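Local coordinates for protein (superoxide dismutase) (Aquifex pyrophilus, PDB 1COJ), which catalyses the dismutation of superoxide radicals to hydrogen peroxide and molecular oxygen, using one iron ion per subunit, at the interface of chains A and B. Coordinates in Å, arbitrary orientation; residue numbers count along the deposited sequence, not the author numbering. Chains: chain A/B, Protein (superoxide dismutase).

Contact 1: the interface of chains A and B. Residues chain A 8, 11, 79, 82-83, 158; chain B 136, 210-211.
A largely apolar subunit interface joins two subunits of the homotetramer, with B:Ile211, near the C-terminus of chain B, packed against helix 63-86 of chain A. B:Ile211 buries about 100 Å² of its own surface against chain A and uses both branches. CG1, anti to its carbonyl carbon (chi1 -57°), brings the longer branch to A:Leu83, with CG1 3.8 Å from A:Leu83 CD2; the two side chains meet at about a right angle. The other branch, methyl CG2, sits beside the charged ends of A:Lys8 and A:Glu82, 3.6 Å from the side-chain amine NZ of A:Lys8. Within chain A those ends form a rather long salt bridge, A:Lys8 NZ to A:Glu82 OE2 at 3.7 Å, which may help both charges tolerate the hydrocarbon beside them. One turn back on the helix, A:Val79 points methyl CG1 at the middle of one face of B:Phe136, 3.6 Å from the ring centroid, a CH-pi contact. CG1 is anti to the backbone N (chi1 173°), the setting that aims it at the ring. B:Phe136 CZ, the far tip of that ring, meets A:Pro158 CD at 3.9 Å, tip to tip. B:Phe210 turns its edge to the same proline: the carbonyl O of A:Pro158 lies in the ring plane, 3.3 Å from CZ. The patch thus fastens the C-terminal end of one subunit to its neighbour's helix 63-86, which carries the iron ligand A:His81, and probably helps hold the tetramer together.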
ATOM      1  N   LYS A   8      17.487  -9.255 -20.829  1.00 13.84           N
ATOM      2  CA  LYS A   8      17.360  -9.585 -22.238  1.00 14.27           C
ATOM      3  C   LYS A   8      17.733  -8.351 -23.043  1.00 15.40           C
ATOM      4  O   LYS A   8      16.867  -7.567 -23.438  1.00 15.09           O
ATOM      5  CB  LYS A   8      15.933 -10.031 -22.550  1.00 15.60           C
ATOM      6  CG  LYS A   8      15.508 -11.240 -21.742  1.00 17.33           C
ATOM      7  CD  LYS A   8      14.144 -11.734 -22.151  1.00 21.64           C
ATOM      8  CE  LYS A   8      13.753 -12.936 -21.319  1.00 24.10           C
ATOM      9  NZ  LYS A   8      12.481 -13.522 -21.802  1.00 34.33           N
ATOM     10  N   LEU A  11      16.077  -6.843 -26.236  1.00 15.03           N
ATOM     11  CA  LEU A  11      14.792  -6.155 -26.112  1.00 15.84           C
ATOM     12  C   LEU A  11      14.913  -4.631 -26.094  1.00 14.41           C
ATOM     13  O   LEU A  11      13.905  -3.931 -26.167  1.00 15.74           O
ATOM     14  CB  LEU A  11      14.097  -6.612 -24.824  1.00 16.68           C
ATOM     15  CG  LEU A  11      12.886  -7.546 -24.872  1.00 19.00           C
ATOM     16  CD1 LEU A  11      12.993  -8.558 -25.986  1.00 17.32           C
ATOM     17  CD2 LEU A  11      12.735  -8.226 -23.521  1.00 19.18           C
ATOM     18  N   VAL A  79       9.431  -8.555 -15.394  1.00 10.63           N
ATOM     19  CA  VAL A  79       8.417  -8.968 -16.355  1.00 10.32           C
ATOM     20  C   VAL A  79       7.723  -7.821 -17.085  1.00  8.92           C
ATOM     21  O   VAL A  79       7.651  -7.821 -18.317  1.00  9.38           O
ATOM     22  CB  VAL A  79       7.355  -9.874 -15.681  1.00 11.86           C
ATOM     23  CG1 VAL A  79       6.210 -10.153 -16.639  1.00 13.35           C
ATOM     24  CG2 VAL A  79       7.990 -11.191 -15.243  1.00 14.14           C
ATOM     25  N   GLU A  82      10.027  -6.091 -19.522  1.00 10.56           N
ATOM     26  CA  GLU A  82      10.292  -6.894 -20.709  1.00  9.69           C
ATOM     27  C   GLU A  82       9.119  -6.838 -21.681  1.00  9.40           C
ATOM     28  O   GLU A  82       9.315  -6.812 -22.898  1.00 10.64           O
ATOM     29  CB  GLU A  82      10.627  -8.331 -20.326  1.00  8.92           C
ATOM     30  CG  GLU A  82      11.946  -8.428 -19.594  1.00  8.95           C
ATOM     31  CD  GLU A  82      12.386  -9.850 -19.319  1.00 13.14           C
ATOM     32  OE1 GLU A  82      13.550 -10.019 -18.908  1.00 13.92           O
ATOM     33  OE2 GLU A  82      11.586 -10.792 -19.500  1.00 15.18           O
ATOM     34  N   LEU A  83       7.905  -6.792 -21.144  1.00  9.24           N
ATOM     35  CA  LEU A  83       6.701  -6.707 -21.968  1.00  8.24           C
ATOM     36  C   LEU A  83       6.591  -5.317 -22.601  1.00  8.80           C
ATOM     37  O   LEU A  83       6.106  -5.162 -23.722  1.00  9.71           O
ATOM     38  CB  LEU A  83       5.460  -6.995 -21.118  1.00  9.70           C
ATOM     39  CG  LEU A  83       5.273  -8.428 -20.607  1.00  9.60           C
ATOM     40  CD1 LEU A  83       4.203  -8.464 -19.533  1.00 10.78           C
ATOM     41  CD2 LEU A  83       4.899  -9.344 -21.762  1.00 11.63           C
ATOM     42  N   PRO A 158      -1.263 -10.103 -19.859  1.00 11.42           N
ATOM     43  CA  PRO A 158      -0.965  -8.780 -20.431  1.00 11.63           C
ATOM     44  C   PRO A 158      -0.783  -8.742 -21.939  1.00 12.02           C
ATOM     45  O   PRO A 158      -0.033  -9.542 -22.498  1.00 14.09           O
ATOM     46  CB  PRO A 158       0.346  -8.389 -19.741  1.00 11.09           C
ATOM     47  CG  PRO A 158       0.459  -9.328 -18.573  1.00 14.80           C
ATOM     48  CD  PRO A 158      -0.107 -10.601 -19.103  1.00 10.74           C
TER
ATOM     49  N   PHE B 136       4.856 -16.853 -16.850  1.00 13.20           N
ATOM     50  CA  PHE B 136       6.065 -16.300 -17.447  1.00 13.18           C
ATOM     51  C   PHE B 136       7.280 -17.214 -17.339  1.00 15.02           C
ATOM     52  O   PHE B 136       8.175 -17.145 -18.183  1.00 16.65           O
ATOM     53  CB  PHE B 136       6.363 -14.913 -16.877  1.00 11.95           C
ATOM     54  CG  PHE B 136       5.239 -13.927 -17.075  1.00 13.41           C
ATOM     55  CD1 PHE B 136       4.884 -13.494 -18.353  1.00 12.71           C
ATOM     56  CD2 PHE B 136       4.513 -13.458 -15.985  1.00 11.12           C
ATOM     57  CE1 PHE B 136       3.824 -12.610 -18.539  1.00 13.23           C
ATOM     58  CE2 PHE B 136       3.453 -12.575 -16.163  1.00 11.68           C
ATOM     59  CZ  PHE B 136       3.107 -12.151 -17.442  1.00 13.20           C
ATOM     60  N   PHE B 210       6.130 -16.549 -24.002  1.00 19.32           N
ATOM     61  CA  PHE B 210       5.279 -15.366 -24.123  1.00 18.37           C
ATOM     62  C   PHE B 210       6.167 -14.145 -24.358  1.00 17.71           C
ATOM     63  O   PHE B 210       5.866 -13.284 -25.186  1.00 16.81           O
ATOM     64  CB  PHE B 210       4.446 -15.190 -22.852  1.00 15.96           C
ATOM     65  CG  PHE B 210       3.302 -14.237 -23.006  1.00 14.58           C
ATOM     66  CD1 PHE B 210       2.158 -14.617 -23.691  1.00 14.30           C
ATOM     67  CD2 PHE B 210       3.367 -12.960 -22.464  1.00 14.75           C
ATOM     68  CE1 PHE B 210       1.093 -13.735 -23.838  1.00 16.47           C
ATOM     69  CE2 PHE B 210       2.310 -12.073 -22.606  1.00 11.67           C
ATOM     70  CZ  PHE B 210       1.171 -12.459 -23.292  1.00 13.49           C
ATOM     71  N   ILE B 211       7.244 -14.059 -23.584  1.00 18.42           N
ATOM     72  CA  ILE B 211       8.209 -12.981 -23.735  1.00 21.89           C
ATOM     73  C   ILE B 211       9.361 -13.639 -24.496  1.00 25.35           C
ATOM     74  O   ILE B 211       9.875 -14.677 -24.072  1.00 24.96           O
ATOM     75  CB  ILE B 211       8.729 -12.467 -22.373  1.00 19.74           C
ATOM     76  CG1 ILE B 211       7.564 -12.012 -21.494  1.00 18.22           C
ATOM     77  CG2 ILE B 211       9.700 -11.308 -22.590  1.00 20.58           C
ATOM     78  CD1 ILE B 211       7.970 -11.653 -20.083  1.00 18.02           C
TER

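Contact 2: the interface of chains A and B. Residues chain A 64-65, 68-69; chain B 124-125, 142.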
ATOM      1  N   TYR A  64      11.788 -14.034   6.140  1.00 10.29           N
ATOM      2  CA  TYR A  64      11.048 -14.714   5.084  1.00 10.33           C
ATOM      3  C   TYR A  64       9.993 -13.805   4.450  1.00  9.45           C
ATOM      4  O   TYR A  64       9.892 -13.714   3.222  1.00  8.17           O
ATOM      5  CB  TYR A  64      10.380 -15.976   5.631  1.00  9.79           C
ATOM      6  CG  TYR A  64       9.524 -16.690   4.612  1.00  8.89           C
ATOM      7  CD1 TYR A  64      10.104 -17.409   3.568  1.00  9.43           C
ATOM      8  CD2 TYR A  64       8.135 -16.631   4.678  1.00 10.65           C
ATOM      9  CE1 TYR A  64       9.318 -18.045   2.613  1.00 10.65           C
ATOM     10  CE2 TYR A  64       7.341 -17.266   3.727  1.00  9.79           C
ATOM     11  CZ  TYR A  64       7.936 -17.965   2.698  1.00 10.07           C
ATOM     12  OH  TYR A  64       7.144 -18.546   1.733  1.00 13.49           O
ATOM     13  N   ARG A  65       9.207 -13.142   5.295  1.00  8.25           N
ATOM     14  CA  ARG A  65       8.159 -12.250   4.823  1.00  8.04           C
ATOM     15  C   ARG A  65       8.685 -11.129   3.932  1.00  8.92           C
ATOM     16  O   ARG A  65       8.214 -10.952   2.808  1.00  8.46           O
ATOM     17  CB  ARG A  65       7.398 -11.623   5.995  1.00  7.21           C
ATOM     18  CG  ARG A  65       6.407 -10.563   5.543  1.00  6.77           C
ATOM     19  CD  ARG A  65       5.800  -9.773   6.693  1.00  7.40           C
ATOM     20  NE  ARG A  65       5.344  -8.468   6.227  1.00  8.78           N
ATOM     21  CZ  ARG A  65       4.226  -8.258   5.537  1.00  7.26           C
ATOM     22  NH1 ARG A  65       3.414  -9.264   5.242  1.00  5.06           N
ATOM     23  NH2 ARG A  65       3.975  -7.050   5.059  1.00  6.31           N
ATOM     24  N   LYS A  68       9.781 -12.230   0.520  1.00  5.91           N
ATOM     25  CA  LYS A  68       8.660 -12.570  -0.344  1.00  7.44           C
ATOM     26  C   LYS A  68       7.934 -11.318  -0.837  1.00  7.75           C
ATOM     27  O   LYS A  68       7.433 -11.290  -1.967  1.00  9.51           O
ATOM     28  CB  LYS A  68       7.689 -13.504   0.376  1.00  6.66           C
ATOM     29  CG  LYS A  68       8.260 -14.881   0.693  1.00  8.18           C
ATOM     30  CD  LYS A  68       8.600 -15.664  -0.572  1.00  8.07           C
ATOM     31  CE  LYS A  68       7.355 -15.975  -1.398  1.00  9.60           C
ATOM     32  NZ  LYS A  68       7.662 -16.812  -2.585  1.00  9.84           N
ATOM     33  N   VAL A  69       7.869 -10.295   0.011  1.00  7.35           N
ATOM     34  CA  VAL A  69       7.218  -9.041  -0.351  1.00  6.36           C
ATOM     35  C   VAL A  69       7.972  -8.400  -1.514  1.00  7.37           C
ATOM     36  O   VAL A  69       7.394  -8.137  -2.569  1.00  7.65           O
ATOM     37  CB  VAL A  69       7.174  -8.042   0.835  1.00  8.80           C
ATOM     38  CG1 VAL A  69       6.706  -6.676   0.358  1.00  8.07           C
ATOM     39  CG2 VAL A  69       6.238  -8.545   1.926  1.00  9.51           C
TER
ATOM     40  N   ALA B 124       3.124 -15.575   7.179  1.00  9.02           N
ATOM     41  CA  ALA B 124       3.830 -14.331   6.880  1.00  7.21           C
ATOM     42  C   ALA B 124       2.995 -13.241   6.219  1.00  7.82           C
ATOM     43  O   ALA B 124       3.374 -12.068   6.266  1.00  9.17           O
ATOM     44  CB  ALA B 124       5.063 -14.627   6.020  1.00  7.00           C
ATOM     45  N   PHE B 125       1.876 -13.614   5.602  1.00  7.56           N
ATOM     46  CA  PHE B 125       1.038 -12.634   4.923  1.00  7.04           C
ATOM     47  C   PHE B 125      -0.289 -12.261   5.550  1.00  7.45           C
ATOM     48  O   PHE B 125      -0.977 -13.081   6.152  1.00  8.88           O
ATOM     49  CB  PHE B 125       0.919 -12.967   3.441  1.00  6.25           C
ATOM     50  CG  PHE B 125       2.189 -12.710   2.701  1.00  6.79           C
ATOM     51  CD1 PHE B 125       2.433 -11.468   2.118  1.00  7.06           C
ATOM     52  CD2 PHE B 125       3.193 -13.671   2.684  1.00  6.75           C
ATOM     53  CE1 PHE B 125       3.665 -11.188   1.538  1.00  8.14           C
ATOM     54  CE2 PHE B 125       4.423 -13.406   2.112  1.00  9.57           C
ATOM     55  CZ  PHE B 125       4.662 -12.162   1.537  1.00 10.63           C
ATOM     56  N   VAL B 142       4.867 -19.687  -4.844  1.00 10.23           N
ATOM     57  CA  VAL B 142       4.025 -19.341  -3.716  1.00  9.15           C
ATOM     58  C   VAL B 142       3.979 -17.818  -3.724  1.00  9.53           C
ATOM     59  O   VAL B 142       5.017 -17.160  -3.692  1.00  9.85           O
ATOM     60  CB  VAL B 142       4.610 -19.853  -2.393  1.00  9.17           C
ATOM     61  CG1 VAL B 142       3.767 -19.363  -1.235  1.00 11.07           C
ATOM     62  CG2 VAL B 142       4.659 -21.369  -2.399  1.00  9.80           C
TER
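At this subunit interface, A:Arg65 and A:Lys68 near the start of helix 63-86 donate hydrogen bonds to backbone carbonyls of chain B, probably helping to fix how the two subunits of the tetramer sit against each other. A:Arg65 NH1 gives a hydrogen bond to the carbonyl O of B:Ala124, 3.0 Å long and fairly straight at 159° about the hydrogen. The oxygen lies at the edge of the guanidinium, nearly in its plane, and NH1 in turn lies in the carbonyl plane. This oxygen belongs to the last residue of helix 111-124, where the positive group would probably be favoured by the helix dipole. A:Lys68 takes another course: its chain bends at chi2 and chi3 (both -64°), carrying NZ to the carbonyl O of B:Val142, 2.9 Å away on strand 139-145. Here the donor is tilted from the carbonyl plane.

Apolar packing fills in between. The ring of B:Phe125 points its edge at the helix, with A:Lys68 CB in the ring plane and 3.5 Å from CZ. A:Val69 CG2 touches B:Phe125 CE1 at 3.7 Å and also lies over one face of the A:Arg65 guanidinium. An alanine in place of A:Arg65 would probably leave the B:Ala124 carbonyl without this donor and strip the guanidinium from over A:Val69 CG2. Methyl CB of B:Ala124 is shared by two neighbours, resting 3.8 Å from A:Arg65 CB and 3.9 Å from A:Tyr64 CD2, a carbon on the rim of the phenol ring.

Helix 63-86 of chain A supplies residues to both contacts, whose C-alpha centres lie about 24 Å apart: its first turns serve contact 2 and its last turns contact 1. From chain B the partners are scattered in sequence, so the helix bridges several elements of the neighbour. The loop residue of contact 1 at B:Phe136 and the strand residue of contact 2 at B:Val142 are close in sequence: B:Phe136 precedes strand 139-145 and B:Val142 lies within it. Contact 2 adds directional bonds where contact 1 relies on packing. Two-fold symmetry repeats both with the chains exchanged, so each is made twice in this subunit pair.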